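Local coordinates for YcaO (Methanopyrus kandleri, PDB 6CIB), which binds adenine nucleotide and magnesium and probably uses ATP to activate a peptide backbone amide for thioamidation, as a member of the YcaO family, at residues Gly188-Leu193 / Met243-Ala248; Ala221-Glu224 / Glu230-Met233. All coordinates share one frame; numbering follows the deposited sequence.

Contact 1 of 2, residues Gly188-Leu193 / Met243-Ala248; sequences GELEEL and MAVLRA
Leu190 and Leu193, one helical turn apart on 188-193, face Val245 and Leu246 of 243-248 in a near-parallel pairing of helix 188-198 with helix 241-260, the helix that packs on strand 217-224 in the YcaO domain. The axes of the short segments run 16° apart and come no closer than 10.6 Å, a wide spacing that the leucine side chains have to bridge.

The cross-contact is wholly apolar, with no hydrogen bond and 180 Å² buried in all. Leu190 makes most of the contact: its CG lies anti to its own carbonyl carbon (chi1 -73°), which points the branch toward 243-248, and both methyls meet the other helix. CD2 meets Val245 CG1 at 3.8 Å and also lies against the turn of backbone at Leu246, 4.0 Å from Leu246 N and 4.1 Å from Leu246 CB. CD1 of the same leucine rests against Val245 CB and CG1, so both branches of the fork touch the valine, CD2 more closely than CD1.

Polar side chains stay off this seam. Glu191 pairs with Arg194 and Arg195 along its own helix, while Arg247 turns to the carbonyl of Glu9. Behind the seam Val245 packs on Val219 of strand 217-224, and Leu193 also touches Leu249, one turn beyond Leu246.

The second point of touch is made by methyl ends alone. Leu193 and Leu246 each carry CG anti to the backbone N, their side chains cross at about a right angle, and Leu193 CD2 comes to 3.6 Å from Leu246 CD1.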
ATOM      1  N   GLY A 188       2.497   3.053 -25.320  1.00 42.20           N
ATOM      2  CA  GLY A 188       3.948   3.200 -25.179  1.00 42.62           C
ATOM      3  C   GLY A 188       4.580   2.228 -24.197  1.00 41.90           C
ATOM      4  O   GLY A 188       4.314   1.027 -24.250  1.00 40.73           O
ATOM      5  N   GLU A 189       5.382   2.767 -23.282  1.00 42.22           N
ATOM      6  CA  GLU A 189       6.163   1.962 -22.333  1.00 42.01           C
ATOM      7  C   GLU A 189       5.318   1.150 -21.338  1.00 38.58           C
ATOM      8  O   GLU A 189       5.677   0.018 -20.995  1.00 36.66           O
ATOM      9  CB  GLU A 189       7.175   2.839 -21.596  1.00 45.46           C
ATOM     10  CG  GLU A 189       8.390   3.214 -22.443  1.00 51.34           C
ATOM     11  CD  GLU A 189       9.423   4.035 -21.689  1.00 55.25           C
ATOM     12  OE1 GLU A 189       9.380   4.074 -20.439  1.00 60.58           O
ATOM     13  OE2 GLU A 189      10.290   4.651 -22.348  1.00 61.07           O
ATOM     14  N   LEU A 190       4.201   1.714 -20.892  1.00 36.40           N
ATOM     15  CA  LEU A 190       3.309   0.992 -19.974  1.00 36.17           C
ATOM     16  C   LEU A 190       2.628  -0.186 -20.653  1.00 36.48           C
ATOM     17  O   LEU A 190       2.533  -1.268 -20.066  1.00 35.01           O
ATOM     18  CB  LEU A 190       2.290   1.925 -19.311  1.00 34.48           C
ATOM     19  CG  LEU A 190       2.851   2.854 -18.227  1.00 34.33           C
ATOM     20  CD1 LEU A 190       1.848   3.949 -17.920  1.00 33.41           C
ATOM     21  CD2 LEU A 190       3.226   2.100 -16.955  1.00 33.26           C
ATOM     22  N   GLU A 191       2.182   0.021 -21.894  1.00 36.99           N
ATOM     23  CA  GLU A 191       1.611  -1.061 -22.703  1.00 38.30           C
ATOM     24  C   GLU A 191       2.629  -2.170 -22.994  1.00 37.60           C
ATOM     25  O   GLU A 191       2.283  -3.352 -22.951  1.00 35.85           O
ATOM     26  CB  GLU A 191       0.971  -0.516 -23.996  1.00 39.49           C
ATOM     27  CG  GLU A 191       0.418  -1.553 -24.990  1.00 40.42           C
ATOM     28  CD  GLU A 191      -0.665  -2.487 -24.444  1.00 42.62           C
ATOM     29  OE1 GLU A 191      -1.286  -2.206 -23.389  1.00 43.37           O
ATOM     30  OE2 GLU A 191      -0.911  -3.528 -25.097  1.00 41.87           O
ATOM     31  N   GLU A 192       3.875  -1.785 -23.259  1.00 37.93           N
ATOM     32  CA  GLU A 192       4.931  -2.767 -23.505  1.00 41.18           C
ATOM     33  C   GLU A 192       5.253  -3.595 -22.254  1.00 38.94           C
ATOM     34  O   GLU A 192       5.443  -4.816 -22.348  1.00 36.29           O
ATOM     35  CB  GLU A 192       6.190  -2.121 -24.109  1.00 45.13           C
ATOM     36  CG  GLU A 192       7.169  -3.114 -24.746  1.00 51.72           C
ATOM     37  CD  GLU A 192       6.489  -4.279 -25.480  1.00 57.30           C
ATOM     38  OE1 GLU A 192       5.782  -4.039 -26.490  1.00 58.98           O
ATOM     39  OE2 GLU A 192       6.665  -5.446 -25.041  1.00 57.59           O
ATOM     40  N   LEU A 193       5.282  -2.930 -21.095  1.00 36.17           N
ATOM     41  CA  LEU A 193       5.446  -3.627 -19.816  1.00 34.94           C
ATOM     42  C   LEU A 193       4.307  -4.630 -19.554  1.00 33.45           C
ATOM     43  O   LEU A 193       4.575  -5.786 -19.219  1.00 32.05           O
ATOM     44  CB  LEU A 193       5.601  -2.636 -18.653  1.00 33.43           C
ATOM     45  CG  LEU A 193       5.634  -3.170 -17.209  1.00 33.89           C
ATOM     46  CD1 LEU A 193       6.677  -4.265 -17.004  1.00 33.74           C
ATOM     47  CD2 LEU A 193       5.851  -2.032 -16.226  1.00 33.19           C
HETATM   48  N   MSE A 243       1.777   6.400 -12.892  1.00 30.66           N
HETATM   49  CA  MSE A 243       2.403   5.787 -11.710  1.00 30.13           C
HETATM   50  C   MSE A 243       1.502   4.729 -11.133  1.00 29.07           C
HETATM   51  O   MSE A 243       1.977   3.666 -10.734  1.00 28.96           O
HETATM   52  CB  MSE A 243       2.723   6.846 -10.652  1.00 31.02           C
HETATM   53  CG  MSE A 243       3.447   6.232  -9.449  1.00 30.30           C
HETATM   54 SE   MSE A 243       3.587   7.505  -7.957  1.00 32.56          SE
HETATM   55  CE  MSE A 243       5.012   8.527  -8.834  1.00 30.18           C
ATOM     56  N   ALA A 244       0.199   5.014 -11.084  1.00 28.15           N
ATOM     57  CA  ALA A 244      -0.799   4.047 -10.604  1.00 27.75           C
ATOM     58  C   ALA A 244      -0.793   2.748 -11.418  1.00 27.53           C
ATOM     59  O   ALA A 244      -0.883   1.657 -10.842  1.00 27.35           O
ATOM     60  CB  ALA A 244      -2.197   4.671 -10.591  1.00 27.22           C
ATOM     61  N   VAL A 245      -0.673   2.871 -12.744  1.00 26.17           N
ATOM     62  CA  VAL A 245      -0.574   1.715 -13.650  1.00 26.28           C
ATOM     63  C   VAL A 245       0.716   0.936 -13.357  1.00 26.55           C
ATOM     64  O   VAL A 245       0.686  -0.300 -13.214  1.00 26.01           O
ATOM     65  CB  VAL A 245      -0.591   2.149 -15.141  1.00 26.74           C
ATOM     66  CG1 VAL A 245      -0.344   0.973 -16.082  1.00 25.78           C
ATOM     67  CG2 VAL A 245      -1.910   2.813 -15.487  1.00 26.76           C
ATOM     68  N   LEU A 246       1.834   1.666 -13.279  1.00 25.94           N
ATOM     69  CA  LEU A 246       3.139   1.070 -13.006  1.00 26.74           C
ATOM     70  C   LEU A 246       3.137   0.289 -11.686  1.00 26.76           C
ATOM     71  O   LEU A 246       3.582  -0.860 -11.640  1.00 25.49           O
ATOM     72  CB  LEU A 246       4.254   2.131 -13.016  1.00 26.49           C
ATOM     73  CG  LEU A 246       5.653   1.595 -12.684  1.00 27.05           C
ATOM     74  CD1 LEU A 246       6.149   0.627 -13.757  1.00 27.21           C
ATOM     75  CD2 LEU A 246       6.631   2.737 -12.479  1.00 27.15           C
ATOM     76  N   ARG A 247       2.613   0.911 -10.633  1.00 28.42           N
ATOM     77  CA  ARG A 247       2.518   0.265  -9.323  1.00 29.82           C
ATOM     78  C   ARG A 247       1.744  -1.046  -9.352  1.00 28.02           C
ATOM     79  O   ARG A 247       2.192  -2.029  -8.778  1.00 29.06           O
ATOM     80  CB  ARG A 247       1.905   1.212  -8.306  1.00 31.87           C
ATOM     81  CG  ARG A 247       2.856   2.284  -7.826  1.00 35.28           C
ATOM     82  CD  ARG A 247       2.113   3.333  -7.020  1.00 36.61           C
ATOM     83  NE  ARG A 247       3.086   4.086  -6.242  1.00 39.46           N
ATOM     84  CZ  ARG A 247       2.863   4.672  -5.067  1.00 40.19           C
ATOM     85  NH1 ARG A 247       1.661   4.633  -4.480  1.00 36.13           N
ATOM     86  NH2 ARG A 247       3.875   5.296  -4.474  1.00 39.11           N
ATOM     87  N   ALA A 248       0.602  -1.058 -10.042  1.00 27.64           N
ATOM     88  CA  ALA A 248      -0.229  -2.275 -10.182  1.00 27.39           C
ATOM     89  C   ALA A 248       0.517  -3.412 -10.896  1.00 27.23           C
ATOM     90  O   ALA A 248       0.489  -4.565 -10.440  1.00 26.99           O
ATOM     91  CB  ALA A 248      -1.541  -1.950 -10.894  1.00 26.97           C
TER

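Contact 2 of 2, residues Ala221-Glu224 / Glu230-Met233; sequences AVTE and EMVM
Thr223 uses its backbone and its hydroxyl to hold 230-233, the chain that leads into strand 233-238, against the end of strand 217-224 in an antiparallel beta hairpin. Thr223 N donates to Val232 O at 3.1 Å. The hydroxyl does double work: Thr223 OG1 accepts from Val232 N at 2.8 Å, with an N-H...O angle of 161°, and donates to Glu230 O at 2.8 Å, in the carbonyl plane on a lone pair. With OG1 between its own backbone N and carbonyl carbon (chi1 65°), the hydroxyl stands in for Thr223 O, which would be the acceptor for Val232 N in a regular ladder, while Thr223 O itself receives a water at 2.9 Å that also donates to Val232 O. Val232 O thus accepts from both the amide and the water.

Beyond these bonds, Val222 and Met233 form a non-hydrogen-bonded pair, their side chains side by side with Val222 CG1 3.6 Å from Met233 CG; both also touch Trp292. The bent selenomethionine chain of Met231 runs past the last residues of the strand, its CG 3.4 Å from Thr223 O and near Glu224 CA. The carboxylates are engaged elsewhere, Glu224 with Lys286 and Glu230 with Arg260.

Replacing Thr223 with a valine would probably leave Val232 N and Glu230 O without their shared partner, with the turn at 230-231 less firmly held. A single buried hydroxyl therefore meets the polar demands of two backbone groups where the regular strand ladder gives way to the loop.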
ATOM      1  N   ALA A 221      -4.618  -4.434 -11.605  1.00 31.04           N
ATOM      2  CA  ALA A 221      -4.169  -5.368 -12.630  1.00 31.71           C
ATOM      3  C   ALA A 221      -4.516  -6.779 -12.186  1.00 34.38           C
ATOM      4  O   ALA A 221      -4.259  -7.152 -11.041  1.00 34.76           O
ATOM      5  CB  ALA A 221      -2.673  -5.240 -12.878  1.00 31.56           C
ATOM      6  N   VAL A 222      -5.121  -7.548 -13.089  1.00 34.13           N
ATOM      7  CA  VAL A 222      -5.483  -8.939 -12.802  1.00 35.47           C
ATOM      8  C   VAL A 222      -4.892  -9.870 -13.856  1.00 33.96           C
ATOM      9  O   VAL A 222      -4.808  -9.513 -15.036  1.00 33.01           O
ATOM     10  CB  VAL A 222      -7.021  -9.172 -12.643  1.00 36.92           C
ATOM     11  CG1 VAL A 222      -7.530  -8.549 -11.354  1.00 38.52           C
ATOM     12  CG2 VAL A 222      -7.811  -8.647 -13.838  1.00 36.42           C
ATOM     13  N   THR A 223      -4.464 -11.049 -13.413  1.00 33.67           N
ATOM     14  CA  THR A 223      -3.906 -12.039 -14.320  1.00 33.55           C
ATOM     15  C   THR A 223      -4.814 -13.247 -14.514  1.00 35.10           C
ATOM     16  O   THR A 223      -5.556 -13.649 -13.613  1.00 35.17           O
ATOM     17  CB  THR A 223      -2.489 -12.512 -13.916  1.00 33.88           C
ATOM     18  OG1 THR A 223      -2.541 -13.208 -12.667  1.00 32.86           O
ATOM     19  CG2 THR A 223      -1.525 -11.330 -13.815  1.00 32.16           C
ATOM     20  N   GLU A 224      -4.754 -13.787 -15.724  1.00 36.49           N
ATOM     21  CA  GLU A 224      -5.272 -15.102 -16.042  1.00 37.78           C
ATOM     22  C   GLU A 224      -4.057 -15.955 -16.373  1.00 36.84           C
ATOM     23  O   GLU A 224      -3.149 -15.504 -17.067  1.00 37.41           O
ATOM     24  CB  GLU A 224      -6.218 -15.002 -17.235  1.00 40.37           C
ATOM     25  CG  GLU A 224      -7.140 -16.195 -17.420  1.00 44.80           C
ATOM     26  CD  GLU A 224      -8.137 -16.006 -18.553  1.00 44.54           C
ATOM     27  OE1 GLU A 224      -8.607 -14.865 -18.776  1.00 45.57           O
ATOM     28  OE2 GLU A 224      -8.457 -17.014 -19.218  1.00 46.97           O
ATOM     29  N   GLU A 230      -0.806 -18.471  -9.973  1.00 35.82           N
ATOM     30  CA  GLU A 230      -0.275 -17.386 -10.798  1.00 36.18           C
ATOM     31  C   GLU A 230      -1.347 -16.405 -11.280  1.00 34.71           C
ATOM     32  O   GLU A 230      -1.072 -15.505 -12.087  1.00 34.76           O
ATOM     33  CB  GLU A 230       0.543 -17.961 -11.954  1.00 37.02           C
ATOM     34  CG  GLU A 230       1.767 -18.703 -11.435  1.00 39.13           C
ATOM     35  CD  GLU A 230       2.884 -18.829 -12.440  1.00 40.74           C
ATOM     36  OE1 GLU A 230       3.903 -19.444 -12.077  1.00 42.87           O
ATOM     37  OE2 GLU A 230       2.753 -18.326 -13.574  1.00 42.65           O
HETATM   38  N   MSE A 231      -2.564 -16.585 -10.769  1.00 33.01           N
HETATM   39  CA  MSE A 231      -3.657 -15.644 -10.996  1.00 33.46           C
HETATM   40  C   MSE A 231      -3.673 -14.754  -9.793  1.00 31.81           C
HETATM   41  O   MSE A 231      -4.238 -15.091  -8.747  1.00 31.41           O
HETATM   42  CB  MSE A 231      -4.991 -16.347 -11.238  1.00 32.86           C
HETATM   43  CG  MSE A 231      -4.977 -16.895 -12.658  1.00 36.24           C
HETATM   44 SE   MSE A 231      -6.655 -17.868 -12.999  1.00 38.32          SE
HETATM   45  CE  MSE A 231      -7.877 -16.334 -13.092  1.00 37.66           C
ATOM     46  N   VAL A 232      -3.010 -13.612  -9.945  1.00 30.48           N
ATOM     47  CA  VAL A 232      -2.773 -12.680  -8.858  1.00 28.99           C
ATOM     48  C   VAL A 232      -3.369 -11.324  -9.228  1.00 30.03           C
ATOM     49  O   VAL A 232      -3.802 -11.105 -10.373  1.00 30.08           O
ATOM     50  CB  VAL A 232      -1.259 -12.544  -8.513  1.00 29.48           C
ATOM     51  CG1 VAL A 232      -0.683 -13.853  -7.962  1.00 28.80           C
ATOM     52  CG2 VAL A 232      -0.442 -12.046  -9.709  1.00 28.44           C
HETATM   53  N   MSE A 233      -3.389 -10.419  -8.259  1.00 31.13           N
HETATM   54  CA  MSE A 233      -3.869  -9.058  -8.485  1.00 34.55           C
HETATM   55  C   MSE A 233      -2.836  -8.094  -7.988  1.00 32.28           C
HETATM   56  O   MSE A 233      -2.141  -8.369  -7.015  1.00 33.02           O
HETATM   57  CB  MSE A 233      -5.175  -8.819  -7.731  1.00 38.79           C
HETATM   58  CG  MSE A 233      -6.313  -9.732  -8.171  1.00 48.65           C
HETATM   59 SE   MSE A 233      -7.934  -9.186  -7.182  1.00 65.84          SE
HETATM   60  CE  MSE A 233      -7.439  -9.998  -5.469  1.00 48.48           C
TER
HETATM   61  O   HOH W   1      -6.380 -12.755 -10.927  1.00 53.29           O

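In the fold
Helix 241-260 joins the two contacts, whose centres are 15 Å apart: it pairs with helix 188-198 in contact 1 and packs on strand 217-224, which carries one side of contact 2. Along the chain, the hairpin of contact 2 falls between the two helices of contact 1. They meet directly where Ala248 CB packs on Ala221 CB at 4.0 Å, and helix 241-260 runs on past the strand so that Val252 also touches Ala221 and Thr223. Neither contact lines the nucleotide pocket. The side chain of Leu246 in contact 1 is about 9 Å from the bound ADP and about 8 Å from those of Lys64 and Gln70, which bind it; in contact 2 the side chain of Ala221 is about 13 Å from ADP.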